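Local coordinates for protein V-type ATP synthase alpha chain (Nanoarchaeum equitans Kin4-M, PDB 5BN3) that belongs to the alpha/beta subunit family of rotary motor complexes and joins beta-barrel, P-loop nucleotide-binding and helical C-terminal domains in one chain, at residues V146-E151 / L178-P183; Y348-L353 / L395-A400; R482-G487 / R511-Y516. All coordinates share one frame; numbering follows the deposited sequence.

The three contacts follow one another along the chain, each in a different family region, and none touches another. Interaction 1 lies in the barrel-sandwich region, interaction 2 in the nucleotide-binding domain and interaction 3 in the helical C-terminal domain. The centres of interactions 1 and 2 are about 29 Å apart, those of 2 and 3 about 36 Å, and those of 1 and 3, on opposite sides of the chain's centre, about 52 Å. Two of the contacts are linked to the ADP pocket through the chain: Gly399 and Ala400 of interaction 2 bond to strand 218-222, which leads into the P-loop residues of the pocket, and helix 472-489 of interaction 3 ends shortly before pocket residues Gln491 to Phe494.

Interaction 1: V146-E151 / L178-P183; sequences VPPNVE and LYHEWP
Pro147 sets its ring against the base of His180: its CG comes to 3.7 Å from His180 CB, and the two side chains lie alongside each other, pointing opposite ways. Pro147 CB lies over one face of the imidazole, 4.1 Å above its plane and offset toward the rim. The imidazole is brought beside Pro147 by the first torsion of His180, which puts CG between the backbone N and the carbonyl carbon (chi1 71°). Its far end is held too, for Arg188 NH1 hydrogen-bonds to His180 NE2.

Pro148 follows, and its beta carbon is directed at the other segment. Its CG is 3.7 Å from Trp182 CZ3, while its CD lies 3.8 Å from the same carbon; the pyrrolidine meets the six-membered part of the indole, obliquely. Trp182 reaches out because its CG stands anti to the backbone N (chi1 -170°). The indole is fixed by a hydrogen bond from NE1 to Lys186 O and makes a cation-pi contact with Arg188, so Arg188 contacts both aromatic rings.

Beyond Pro148 the chain reverses through Asn149 in a type I turn, closed by Val150 N bonding to Pro147 O at 3.1 Å. Proline suits the second position of such a turn because its ring already fixes the phi angle required there, and its rigid, apolar carbons suit flat aromatic partners.

Strand 180-183 pairs antiparallel with strand 68-71. The contact sets a proline-bearing type I turn, in the loop between strands 140-145 and 152-157, against the rings of strand 180-183, within the barrel-sandwich region.

Interaction 2: Y348-L353 / L395-A400; sequences YLLRKL and LRLVGA
The first turn of helix 349-357 faces the loop that follows helix 389-395, with the CA atoms of Leu353 and Leu397 the nearest pair at 8.2 Å. Both elements belong to the P-loop nucleotide-binding domain, and what joins them is a small leucine cluster without a hydrogen bond across it.

Leu350 and Leu353 are three residues apart, which brings both onto the same side of the helix, and Leu397 reaches in between them from the loop. Leu397 CD1 lies 3.8 Å from Leu353 CB and 4.0 Å from Leu350 CD1. In Leu350, a first torsion of 176° carries CG toward the loop, and the fork there sends CD1 to Leu397 and CD2 to Arg396. Leucine fits this place because its branched end can touch two neighbours at once.

The arginine chain crosses Leu350 at about a right angle, and Asn393 of helix 389-395 packs against both Leu350 and Leu353. The polar end of Arg396 serves the assembly: its NE is hydrogen-bonded to Asn230 OD1 of the neighbouring NEQ263 chain, whose Asp233 also packs on Leu350. A long side chain with a charged tip is apt at this border, since NH2 can lie against a leucine methyl while NE bonds to the partner subunit. A bend at chi3 (-55°) turns the guanidinium, and its NH2 approaches Leu350 CD2 obliquely at 3.6 Å.

Interaction 3: R482-G487 / R511-Y516; sequences RIIREG and RIIHKY
Ile483 and Ile513 meet between two nearly antiparallel helices of the helical C-terminal domain, their side chains overlapping from opposite sides. Segments 482-487 and 511-516 stand at 163°, and their axes approach to 11.1 Å.

Apolar contacts carry the interface. Ile483 CG2 reaches Ile513 CG1 at 4.1 Å, and one residue on, Ile484 CG1 lies 4.2 Å from Ile513 CG2. Ile513 is therefore touched through both of its branches. Isoleucine suits this position because its beta branch gives two apolar arms, so that Ile513 can meet Ile483 through CG1 and Ile484 through CG2. Phe448 of helix 441-458 packs on both Ile484 and Ile513, extending the same apolar layer to a third helix.

The aromatic contact adds to this layer. In Tyr516 a chi1 of 178° extends the ring away from the backbone N and out to the end of Ile483. The two side chains cross at about a right angle, and the methyl approaches the ring obliquely. Tyrosine combines a broad apolar ring with a hydroxyl that can be satisfied in a buried place: here its OH is hydrogen-bonded to His479 NE2.

Charge is kept to other sides of helix 472-489. Arg482 and Glu486 form a salt bridge one turn apart, NH2 to OE1 at 3.4 Å, but the oxygen stands 3.0 Å above the guanidinium plane and no N-H points at it. Arg482 NH2 has a second charged partner in Glu539 OE2. Back at the helix interface, the tightest approach is that of Ile483 CD1 to Tyr516 CE2, at 3.5 Å.

Interaction 1: V146-E151 / L178-P183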
loop_
_atom_site.group_PDB
_atom_site.type_symbol
_atom_site.label_atom_id
_atom_site.label_comp_id
_atom_site.label_asym_id
_atom_site.label_seq_id
_atom_site.Cartn_x
_atom_site.Cartn_y
_atom_site.Cartn_z
ATOM N N VAL A 146 -49.277 -5.149 -24.021
ATOM C CA VAL A 146 -49.856 -5.962 -22.961
ATOM C C VAL A 146 -48.738 -6.678 -22.214
ATOM O O VAL A 146 -47.691 -6.964 -22.800
ATOM C CB VAL A 146 -50.874 -6.976 -23.525
ATOM C CG1 VAL A 146 -52.002 -6.252 -24.233
ATOM C CG2 VAL A 146 -50.201 -7.943 -24.476
ATOM N N PRO A 147 -48.942 -6.946 -20.912
ATOM C CA PRO A 147 -47.909 -7.615 -20.111
ATOM C C PRO A 147 -47.483 -8.941 -20.733
ATOM O O PRO A 147 -48.300 -9.583 -21.395
ATOM C CB PRO A 147 -48.615 -7.872 -18.779
ATOM C CG PRO A 147 -49.659 -6.811 -18.697
ATOM C CD PRO A 147 -50.127 -6.594 -20.107
ATOM N N PRO A 148 -46.215 -9.338 -20.533
ATOM C CA PRO A 148 -45.692 -10.587 -21.099
ATOM C C PRO A 148 -46.513 -11.824 -20.728
ATOM O O PRO A 148 -46.497 -12.802 -21.478
ATOM C CB PRO A 148 -44.292 -10.685 -20.483
ATOM C CG PRO A 148 -43.888 -9.268 -20.265
ATOM C CD PRO A 148 -45.157 -8.542 -19.883
ATOM N N ASN A 149 -47.220 -11.779 -19.602
ATOM C CA ASN A 149 -47.978 -12.943 -19.143
ATOM C C ASN A 149 -49.442 -13.022 -19.591
ATOM O O ASN A 149 -50.113 -14.020 -19.326
ATOM C CB ASN A 149 -47.870 -13.113 -17.618
ATOM C CG ASN A 149 -48.572 -12.005 -16.840
ATOM O OD1 ASN A 149 -49.245 -11.145 -17.411
ATOM N ND2 ASN A 149 -48.425 -12.037 -15.519
ATOM N N VAL A 150 -49.945 -11.985 -20.258
ATOM C CA VAL A 150 -51.328 -12.034 -20.737
ATOM C C VAL A 150 -51.428 -12.584 -22.161
ATOM O O VAL A 150 -50.575 -12.323 -23.014
ATOM C CB VAL A 150 -52.080 -10.680 -20.592
ATOM C CG1 VAL A 150 -51.561 -9.904 -19.395
ATOM C CG2 VAL A 150 -51.970 -9.853 -21.851
ATOM N N GLU A 151 -52.479 -13.361 -22.396
ATOM C CA GLU A 151 -52.672 -14.056 -23.658
ATOM C C GLU A 151 -54.138 -14.451 -23.764
ATOM O O GLU A 151 -54.798 -14.685 -22.750
ATOM C CB GLU A 151 -51.783 -15.304 -23.708
ATOM C CG GLU A 151 -51.817 -16.074 -25.023
ATOM C CD GLU A 151 -51.065 -17.392 -24.945
ATOM O OE1 GLU A 151 -50.765 -17.844 -23.819
ATOM O OE2 GLU A 151 -50.771 -17.978 -26.010
ATOM N N LEU A 178 -53.893 0.924 -19.380
ATOM C CA LEU A 178 -52.899 1.621 -20.188
ATOM C C LEU A 178 -51.509 1.417 -19.593
ATOM O O LEU A 178 -50.501 1.773 -20.205
ATOM C CB LEU A 178 -53.221 3.115 -20.271
ATOM C CG LEU A 178 -54.402 3.520 -21.157
ATOM C CD1 LEU A 178 -54.710 4.999 -21.016
ATOM C CD2 LEU A 178 -54.099 3.188 -22.602
ATOM N N TYR A 179 -51.470 0.836 -18.396
ATOM C CA TYR A 179 -50.213 0.586 -17.699
ATOM C C TYR A 179 -50.189 -0.801 -17.070
ATOM O O TYR A 179 -51.239 -1.407 -16.842
ATOM C CB TYR A 179 -50.000 1.630 -16.600
ATOM C CG TYR A 179 -50.733 1.329 -15.307
ATOM C CD1 TYR A 179 -52.074 1.649 -15.154
ATOM C CD2 TYR A 179 -50.075 0.741 -14.236
ATOM C CE1 TYR A 179 -52.740 1.383 -13.976
ATOM C CE2 TYR A 179 -50.733 0.470 -13.057
ATOM C CZ TYR A 179 -52.064 0.794 -12.932
ATOM O OH TYR A 179 -52.721 0.528 -11.756
ATOM N N HIS A 180 -48.989 -1.294 -16.783
ATOM C CA HIS A 180 -48.837 -2.492 -15.961
ATOM C C HIS A 180 -47.628 -2.358 -15.042
ATOM O O HIS A 180 -46.740 -1.539 -15.285
ATOM C CB HIS A 180 -48.750 -3.764 -16.815
ATOM C CG HIS A 180 -47.468 -3.907 -17.580
ATOM N ND1 HIS A 180 -47.251 -3.289 -18.790
ATOM C CD2 HIS A 180 -46.349 -4.622 -17.313
ATOM C CE1 HIS A 180 -46.046 -3.605 -19.233
ATOM N NE2 HIS A 180 -45.478 -4.412 -18.357
ATOM N N GLU A 181 -47.612 -3.148 -13.974
ATOM C CA GLU A 181 -46.521 -3.106 -13.009
ATOM C C GLU A 181 -45.487 -4.177 -13.325
ATOM O O GLU A 181 -45.828 -5.255 -13.816
ATOM C CB GLU A 181 -47.055 -3.302 -11.589
ATOM C CG GLU A 181 -47.931 -2.168 -11.087
ATOM C CD GLU A 181 -48.369 -2.371 -9.649
ATOM O OE1 GLU A 181 -48.520 -3.541 -9.236
ATOM O OE2 GLU A 181 -48.553 -1.366 -8.930
ATOM N N TRP A 182 -44.221 -3.881 -13.042
ATOM C CA TRP A 182 -43.152 -4.841 -13.280
ATOM C C TRP A 182 -42.063 -4.745 -12.215
ATOM O O TRP A 182 -41.640 -3.646 -11.855
ATOM C CB TRP A 182 -42.548 -4.632 -14.671
ATOM C CG TRP A 182 -41.617 -5.723 -15.064
ATOM C CD1 TRP A 182 -40.264 -5.748 -14.898
ATOM C CD2 TRP A 182 -41.970 -6.964 -15.681
ATOM N NE1 TRP A 182 -39.751 -6.928 -15.379
ATOM C CE2 TRP A 182 -40.780 -7.693 -15.865
ATOM C CE3 TRP A 182 -43.179 -7.530 -16.097
ATOM C CZ2 TRP A 182 -40.763 -8.959 -16.449
ATOM C CZ3 TRP A 182 -43.162 -8.783 -16.674
ATOM C CH2 TRP A 182 -41.963 -9.485 -16.847
ATOM N N PRO A 183 -41.609 -5.901 -11.707
ATOM C CA PRO A 183 -40.532 -5.944 -10.710
ATOM C C PRO A 183 -39.221 -5.441 -11.311
ATOM O O PRO A 183 -38.743 -6.018 -12.289
ATOM C CB PRO A 183 -40.415 -7.440 -10.380
ATOM C CG PRO A 183 -41.718 -8.046 -10.834
ATOM C CD PRO A 183 -42.120 -7.244 -12.030
#

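Interaction 2: Y348-L353 / L395-A400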
loop_
_atom_site.group_PDB
_atom_site.type_symbol
_atom_site.label_atom_id
_atom_site.label_comp_id
_atom_site.label_asym_id
_atom_site.label_seq_id
_atom_site.Cartn_x
_atom_site.Cartn_y
_atom_site.Cartn_z
ATOM N N TYR A 348 -19.361 -9.717 -4.399
ATOM C CA TYR A 348 -20.323 -9.883 -5.484
ATOM C C TYR A 348 -20.531 -8.608 -6.306
ATOM O O TYR A 348 -21.521 -8.488 -7.027
ATOM C CB TYR A 348 -21.663 -10.407 -4.947
ATOM C CG TYR A 348 -22.175 -9.695 -3.712
ATOM C CD1 TYR A 348 -22.899 -8.516 -3.816
ATOM C CD2 TYR A 348 -21.958 -10.218 -2.445
ATOM C CE1 TYR A 348 -23.377 -7.870 -2.696
ATOM C CE2 TYR A 348 -22.434 -9.578 -1.318
ATOM C CZ TYR A 348 -23.143 -8.405 -1.451
ATOM O OH TYR A 348 -23.621 -7.757 -0.336
ATOM N N LEU A 349 -19.594 -7.668 -6.208
ATOM C CA LEU A 349 -19.694 -6.404 -6.939
ATOM C C LEU A 349 -19.835 -6.611 -8.447
ATOM O O LEU A 349 -20.700 -6.007 -9.078
ATOM C CB LEU A 349 -18.483 -5.511 -6.649
ATOM C CG LEU A 349 -18.435 -4.189 -7.422
ATOM C CD1 LEU A 349 -19.634 -3.322 -7.078
ATOM C CD2 LEU A 349 -17.139 -3.437 -7.156
ATOM N N LEU A 350 -18.989 -7.467 -9.015
ATOM C CA LEU A 350 -19.011 -7.725 -10.454
ATOM C C LEU A 350 -20.350 -8.293 -10.917
ATOM O O LEU A 350 -20.884 -7.886 -11.948
ATOM C CB LEU A 350 -17.872 -8.672 -10.844
ATOM C CG LEU A 350 -17.832 -9.095 -12.316
ATOM C CD1 LEU A 350 -17.555 -7.904 -13.213
ATOM C CD2 LEU A 350 -16.798 -10.186 -12.544
ATOM N N ARG A 351 -20.893 -9.228 -10.143
ATOM C CA ARG A 351 -22.173 -9.854 -10.463
ATOM C C ARG A 351 -23.305 -8.831 -10.438
ATOM O O ARG A 351 -24.194 -8.855 -11.294
ATOM C CB ARG A 351 -22.462 -10.991 -9.475
ATOM C CG ARG A 351 -23.664 -11.859 -9.827
ATOM C CD ARG A 351 -23.933 -12.884 -8.732
ATOM N NE ARG A 351 -24.447 -12.259 -7.514
ATOM C CZ ARG A 351 -24.316 -12.776 -6.298
ATOM N NH1 ARG A 351 -23.681 -13.926 -6.130
ATOM N NH2 ARG A 351 -24.812 -12.138 -5.248
ATOM N N LYS A 352 -23.261 -7.930 -9.459
ATOM C CA LYS A 352 -24.276 -6.889 -9.324
ATOM C C LYS A 352 -24.220 -5.905 -10.484
ATOM O O LYS A 352 -25.252 -5.542 -11.043
ATOM C CB LYS A 352 -24.109 -6.145 -7.994
ATOM C CG LYS A 352 -24.543 -6.938 -6.765
ATOM C CD LYS A 352 -26.055 -7.140 -6.741
ATOM C CE LYS A 352 -26.503 -7.861 -5.474
ATOM N NZ LYS A 352 -27.992 -7.895 -5.351
ATOM N N LEU A 353 -23.012 -5.472 -10.836
ATOM C CA LEU A 353 -22.816 -4.590 -11.983
ATOM C C LEU A 353 -23.330 -5.245 -13.261
ATOM O O LEU A 353 -23.918 -4.584 -14.118
ATOM C CB LEU A 353 -21.334 -4.234 -12.134
ATOM C CG LEU A 353 -20.746 -3.275 -11.097
ATOM C CD1 LEU A 353 -19.244 -3.143 -11.275
ATOM C CD2 LEU A 353 -21.404 -1.910 -11.205
ATOM N N LEU A 395 -15.136 -2.504 -17.015
ATOM C CA LEU A 395 -14.425 -2.667 -18.284
ATOM C C LEU A 395 -14.544 -4.077 -18.859
ATOM O O LEU A 395 -14.358 -4.283 -20.059
ATOM C CB LEU A 395 -12.951 -2.277 -18.132
ATOM C CG LEU A 395 -12.697 -0.791 -17.881
ATOM C CD1 LEU A 395 -11.216 -0.458 -17.994
ATOM C CD2 LEU A 395 -13.513 0.045 -18.845
ATOM N N ARG A 396 -14.858 -5.051 -18.011
ATOM C CA ARG A 396 -15.037 -6.417 -18.493
ATOM C C ARG A 396 -16.498 -6.710 -18.833
ATOM O O ARG A 396 -16.848 -7.834 -19.194
ATOM C CB ARG A 396 -14.483 -7.427 -17.480
ATOM C CG ARG A 396 -12.996 -7.242 -17.203
ATOM C CD ARG A 396 -12.337 -8.533 -16.750
ATOM N NE ARG A 396 -13.005 -9.119 -15.592
ATOM C CZ ARG A 396 -12.786 -8.747 -14.334
ATOM N NH1 ARG A 396 -11.916 -7.783 -14.067
ATOM N NH2 ARG A 396 -13.437 -9.339 -13.344
ATOM N N LEU A 397 -17.338 -5.681 -18.745
ATOM C CA LEU A 397 -18.763 -5.827 -19.037
ATOM C C LEU A 397 -19.231 -4.978 -20.223
ATOM O O LEU A 397 -20.179 -5.349 -20.919
ATOM C CB LEU A 397 -19.600 -5.487 -17.798
ATOM C CG LEU A 397 -19.450 -6.390 -16.571
ATOM C CD1 LEU A 397 -20.184 -5.803 -15.370
ATOM C CD2 LEU A 397 -19.961 -7.789 -16.870
ATOM N N VAL A 398 -18.567 -3.848 -20.460
ATOM C CA VAL A 398 -19.028 -2.899 -21.481
ATOM C C VAL A 398 -18.276 -3.020 -22.807
ATOM O O VAL A 398 -17.256 -3.706 -22.891
ATOM C CB VAL A 398 -18.969 -1.439 -20.977
ATOM C CG1 VAL A 398 -19.824 -1.279 -19.732
ATOM C CG2 VAL A 398 -17.528 -1.028 -20.685
ATOM N N GLY A 399 -18.784 -2.347 -23.836
ATOM C CA GLY A 399 -18.230 -2.464 -25.176
ATOM C C GLY A 399 -17.247 -1.368 -25.550
ATOM O O GLY A 399 -16.598 -1.446 -26.596
ATOM N N ALA A 400 -17.135 -0.345 -24.705
ATOM C CA ALA A 400 -16.179 0.734 -24.941
ATOM C C ALA A 400 -15.749 1.441 -23.669
ATOM O O ALA A 400 -16.506 1.517 -22.697
ATOM C CB ALA A 400 -16.744 1.748 -25.920
#

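Interaction 3: R482-G487 / R511-Y516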
loop_
_atom_site.group_PDB
_atom_site.type_symbol
_atom_site.label_atom_id
_atom_site.label_comp_id
_atom_site.label_asym_id
_atom_site.label_seq_id
_atom_site.Cartn_x
_atom_site.Cartn_y
_atom_site.Cartn_z
ATOM N N ARG A 482 -2.192 19.433 -33.245
ATOM C CA ARG A 482 -2.849 20.595 -32.657
ATOM C C ARG A 482 -4.172 20.905 -33.358
ATOM O O ARG A 482 -5.161 21.259 -32.711
ATOM C CB ARG A 482 -1.922 21.817 -32.703
ATOM C CG ARG A 482 -2.580 23.112 -32.231
ATOM C CD ARG A 482 -1.629 24.303 -32.284
ATOM N NE ARG A 482 -2.281 25.542 -31.861
ATOM C CZ ARG A 482 -2.760 26.461 -32.696
ATOM N NH1 ARG A 482 -2.652 26.287 -34.007
ATOM N NH2 ARG A 482 -3.339 27.555 -32.221
ATOM N N ILE A 483 -4.183 20.765 -34.682
ATOM C CA ILE A 483 -5.379 21.017 -35.479
ATOM C C ILE A 483 -6.485 20.011 -35.159
ATOM O O ILE A 483 -7.652 20.378 -35.017
ATOM C CB ILE A 483 -5.064 20.965 -36.990
ATOM C CG1 ILE A 483 -4.066 22.064 -37.366
ATOM C CG2 ILE A 483 -6.331 21.122 -37.812
ATOM C CD1 ILE A 483 -3.685 22.060 -38.831
ATOM N N ILE A 484 -6.108 18.741 -35.050
ATOM C CA ILE A 484 -7.057 17.683 -34.724
ATOM C C ILE A 484 -7.610 17.866 -33.308
ATOM O O ILE A 484 -8.814 17.728 -33.082
ATOM C CB ILE A 484 -6.405 16.289 -34.876
ATOM C CG1 ILE A 484 -6.077 16.019 -36.349
ATOM C CG2 ILE A 484 -7.319 15.201 -34.334
ATOM C CD1 ILE A 484 -5.086 14.891 -36.571
ATOM N N ARG A 485 -6.731 18.187 -32.363
ATOM C CA ARG A 485 -7.141 18.394 -30.976
ATOM C C ARG A 485 -8.025 19.628 -30.801
ATOM O O ARG A 485 -9.100 19.543 -30.208
ATOM C CB ARG A 485 -5.918 18.476 -30.054
ATOM C CG ARG A 485 -5.251 17.131 -29.784
ATOM C CD ARG A 485 -4.090 17.250 -28.799
ATOM N NE ARG A 485 -2.909 17.878 -29.388
ATOM C CZ ARG A 485 -2.569 19.150 -29.210
ATOM N NH1 ARG A 485 -3.319 19.938 -28.452
ATOM N NH2 ARG A 485 -1.478 19.635 -29.784
ATOM N N GLU A 486 -7.580 20.768 -31.323
ATOM C CA GLU A 486 -8.292 22.031 -31.117
ATOM C C GLU A 486 -9.451 22.258 -32.085
ATOM O O GLU A 486 -10.359 23.036 -31.795
ATOM C CB GLU A 486 -7.319 23.220 -31.180
ATOM C CG GLU A 486 -6.305 23.270 -30.043
ATOM C CD GLU A 486 -5.398 24.489 -30.117
ATOM O OE1 GLU A 486 -5.552 25.298 -31.057
ATOM O OE2 GLU A 486 -4.529 24.638 -29.231
ATOM N N GLY A 487 -9.423 21.587 -33.233
ATOM C CA GLY A 487 -10.433 21.806 -34.254
ATOM C C GLY A 487 -11.432 20.680 -34.440
ATOM O O GLY A 487 -12.492 20.886 -35.031
ATOM N N ARG A 511 -12.617 15.916 -43.628
ATOM C CA ARG A 511 -12.203 16.059 -45.021
ATOM C C ARG A 511 -11.292 17.260 -45.258
ATOM O O ARG A 511 -10.312 17.160 -45.992
ATOM C CB ARG A 511 -13.428 16.128 -45.937
ATOM C CG ARG A 511 -14.069 14.774 -46.199
ATOM C CD ARG A 511 -15.336 14.898 -47.025
ATOM N NE ARG A 511 -15.881 13.587 -47.364
ATOM C CZ ARG A 511 -17.157 13.354 -47.653
ATOM N NH1 ARG A 511 -18.034 14.348 -47.638
ATOM N NH2 ARG A 511 -17.555 12.126 -47.948
ATOM N N ILE A 512 -11.610 18.389 -44.633
ATOM C CA ILE A 512 -10.804 19.596 -44.800
ATOM C C ILE A 512 -9.464 19.496 -44.062
ATOM O O ILE A 512 -8.449 20.012 -44.534
ATOM C CB ILE A 512 -11.586 20.872 -44.395
ATOM C CG1 ILE A 512 -10.799 22.132 -44.762
ATOM C CG2 ILE A 512 -11.924 20.864 -42.913
ATOM C CD1 ILE A 512 -10.470 22.233 -46.232
ATOM N N ILE A 513 -9.461 18.815 -42.919
ATOM C CA ILE A 513 -8.226 18.556 -42.184
ATOM C C ILE A 513 -7.327 17.622 -42.996
ATOM O O ILE A 513 -6.125 17.856 -43.125
ATOM C CB ILE A 513 -8.509 17.931 -40.796
ATOM C CG1 ILE A 513 -9.135 18.966 -39.858
ATOM C CG2 ILE A 513 -7.233 17.399 -40.173
ATOM C CD1 ILE A 513 -9.551 18.397 -38.513
ATOM N N HIS A 514 -7.922 16.566 -43.543
ATOM C CA HIS A 514 -7.198 15.620 -44.383
ATOM C C HIS A 514 -6.657 16.297 -45.638
ATOM O O HIS A 514 -5.540 16.015 -46.074
ATOM C CB HIS A 514 -8.101 14.451 -44.772
ATOM C CG HIS A 514 -7.503 13.539 -45.797
ATOM N ND1 HIS A 514 -6.348 12.822 -45.570
ATOM C CD2 HIS A 514 -7.898 13.229 -47.053
ATOM C CE1 HIS A 514 -6.059 12.108 -46.643
ATOM N NE2 HIS A 514 -6.983 12.336 -47.559
ATOM N N LYS A 515 -7.459 17.185 -46.219
ATOM C CA LYS A 515 -7.070 17.910 -47.424
ATOM C C LYS A 515 -5.908 18.857 -47.142
ATOM O O LYS A 515 -5.003 19.004 -47.961
ATOM C CB LYS A 515 -8.267 18.682 -47.990
ATOM C CG LYS A 515 -8.006 19.361 -49.327
ATOM C CD LYS A 515 -9.234 20.125 -49.816
ATOM C CE LYS A 515 -10.356 19.194 -50.260
ATOM N NZ LYS A 515 -10.082 18.551 -51.575
ATOM N N TYR A 516 -5.938 19.496 -45.977
ATOM C CA TYR A 516 -4.841 20.354 -45.548
ATOM C C TYR A 516 -3.579 19.524 -45.351
ATOM O O TYR A 516 -2.484 19.949 -45.708
ATOM C CB TYR A 516 -5.206 21.075 -44.249
ATOM C CG TYR A 516 -4.107 21.957 -43.695
ATOM C CD1 TYR A 516 -3.848 23.203 -44.247
ATOM C CD2 TYR A 516 -3.339 21.551 -42.611
ATOM C CE1 TYR A 516 -2.849 24.016 -43.744
ATOM C CE2 TYR A 516 -2.337 22.359 -42.101
ATOM C CZ TYR A 516 -2.099 23.590 -42.672
ATOM O OH TYR A 516 -1.107 24.404 -42.176
#